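Local atomic coordinates of GlcNAc-alpha-1,4-Gal-releasing endo-beta-galactosidase (Clostridium perfringens, PDB entry 1UPS), a protein that probably hydrolyses internal beta-galactosidic linkages of glycans, releasing the disaccharide GlcNAc-alpha-1,4-Gal, as a calcium-binding member of glycoside hydrolase family 16. Residues I98-K103 against M246-N251. Sequence-based numbering, arbitrary orientation.
Sequences IMSFDK and MGTILN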
# COMPACT_ATOMS: atom_id res chain seq x y z
N ILE A 98 7.32 14.87 11.38
CA ILE A 98 8.64 15.07 10.79
C ILE A 98 8.56 14.78 9.30
O ILE A 98 7.70 13.99 8.86
CB ILE A 98 9.76 14.24 11.50
CG1 ILE A 98 9.55 12.72 11.32
CG2 ILE A 98 9.83 14.63 12.98
CD1 ILE A 98 10.77 11.87 11.71
N MET A 99 9.42 15.43 8.51
CA MET A 99 9.42 15.20 7.07
C MET A 99 10.84 15.05 6.58
O MET A 99 11.73 15.66 7.13
CB MET A 99 8.77 16.37 6.32
CG MET A 99 7.43 16.86 6.88
SD MET A 99 6.49 17.84 5.70
CE MET A 99 7.69 19.22 5.39
N SER A 100 11.03 14.23 5.54
CA SER A 100 12.37 14.02 4.95
C SER A 100 12.75 15.05 3.87
O SER A 100 13.65 14.81 3.06
CB SER A 100 12.50 12.58 4.40
OG SER A 100 11.79 12.45 3.17
N PHE A 101 12.07 16.19 3.86
CA PHE A 101 12.28 17.24 2.85
C PHE A 101 11.68 18.55 3.38
O PHE A 101 10.95 18.56 4.39
CB PHE A 101 11.57 16.87 1.53
CG PHE A 101 10.08 16.78 1.69
CD1 PHE A 101 9.50 15.60 2.16
CD2 PHE A 101 9.27 17.89 1.45
CE1 PHE A 101 8.11 15.53 2.37
CE2 PHE A 101 7.88 17.83 1.65
CZ PHE A 101 7.30 16.64 2.11
N ASP A 102 11.98 19.64 2.69
CA ASP A 102 11.37 20.94 2.96
C ASP A 102 11.40 21.65 1.62
O ASP A 102 12.48 21.95 1.11
CB ASP A 102 12.21 21.67 4.02
CG ASP A 102 11.60 23.00 4.45
OD1 ASP A 102 12.24 23.66 5.32
OD2 ASP A 102 10.53 23.46 4.02
N LYS A 103 10.24 21.88 1.03
CA LYS A 103 10.19 22.35 -0.35
C LYS A 103 8.89 23.10 -0.60
O LYS A 103 7.83 22.67 -0.15
CB LYS A 103 10.34 21.15 -1.32
CG LYS A 103 10.54 21.56 -2.80
CD LYS A 103 10.94 20.35 -3.65
CE LYS A 103 11.25 20.70 -5.12
NZ LYS A 103 10.01 20.78 -5.94
N MET A 246 9.82 10.77 -4.37
CA MET A 246 8.84 11.10 -3.33
C MET A 246 9.56 11.33 -2.02
O MET A 246 10.62 10.72 -1.76
CB MET A 246 7.82 9.97 -3.17
CG MET A 246 6.95 9.76 -4.42
SD MET A 246 5.80 8.37 -4.23
CE MET A 246 4.35 9.25 -3.51
N GLY A 247 8.98 12.20 -1.19
CA GLY A 247 9.49 12.48 0.14
C GLY A 247 8.60 11.79 1.16
O GLY A 247 7.50 11.36 0.82
N THR A 248 9.08 11.70 2.41
CA THR A 248 8.40 10.94 3.46
C THR A 248 7.94 11.84 4.59
O THR A 248 8.68 12.73 5.01
CB THR A 248 9.39 9.87 4.03
OG1 THR A 248 9.68 8.92 2.99
CG2 THR A 248 8.72 9.03 5.15
N ILE A 249 6.74 11.57 5.09
CA ILE A 249 6.22 12.24 6.29
C ILE A 249 5.84 11.18 7.31
O ILE A 249 5.21 10.17 6.95
CB ILE A 249 4.97 13.11 5.93
CG1 ILE A 249 5.31 14.11 4.81
CG2 ILE A 249 4.39 13.77 7.22
CD1 ILE A 249 4.13 14.98 4.34
N LEU A 250 6.21 11.40 8.57
CA LEU A 250 5.77 10.55 9.66
C LEU A 250 5.10 11.47 10.68
O LEU A 250 5.74 12.40 11.18
CB LEU A 250 6.97 9.82 10.31
CG LEU A 250 7.51 8.62 9.55
CD1 LEU A 250 8.97 8.30 10.01
CD2 LEU A 250 6.60 7.42 9.72
N ASN A 251 3.83 11.23 10.97
CA ASN A 251 3.09 12.16 11.82
C ASN A 251 1.90 11.54 12.54
O ASN A 251 1.56 10.37 12.34
CB ASN A 251 2.78 13.51 11.09
CG ASN A 251 1.76 13.40 9.96
OD1 ASN A 251 1.54 12.33 9.40
ND2 ASN A 251 1.15 14.55 9.60
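I98-S100 of segment 98-103 run antiparallel to T248-L250 of segment 246-251 at one margin of a six-stranded sheet of the GH16 beta-sandwich, where strand 94-99 is outermost and strand 246-254 lies next to it. I98 and L250 form a hydrogen-bonded pair: I98 N gives to L250 O at 2.9 Å, L250 N returns a bond to I98 O at 3.0 Å, and both donors lie in the acceptor's carbonyl plane. One step on, M99 and I249 form a non-hydrogen-bonded pair. S100 N then bonds T248 O at 2.8 Å, nearly along the C=O axis. The matching return bond is made by a side chain: T248 N donates to S100 OG at 2.9 Å, so the serine hydroxyl takes the role of a strand carbonyl just where the chain leaves the ladder. A chi1 of 76° sets OG between the backbone N and carbonyl carbon of S100, turned to T248. The F101 ring leans against the backbone of G247 and T248 through CD1 and CE1; chi1 63° tucks CG between N and C of F101 and turns the ring back toward segment 246-251. F101 CD1 lies 3.7 Å from G247 CA and F101 CE1 4.0 Å from I249 CG1. M99 CB sits above one ring face, offset toward the rim. On one face of the sheet, I98 and L250 lie side by side, with I98 CG1 4.0 Å from L250 CB, and both reach E76 of strand 73-78 in the facing sheet. On the other face, M99 runs alongside I249, placing SD near CD1 and CG1 of the isoleucine, while W149 backs I249 on the neighbouring strand 145-152. Beyond S100, strand 101-102 leaves this sheet to pair with strand 121-122, and S100 OG is also hydrogen-bonded to Y124 O.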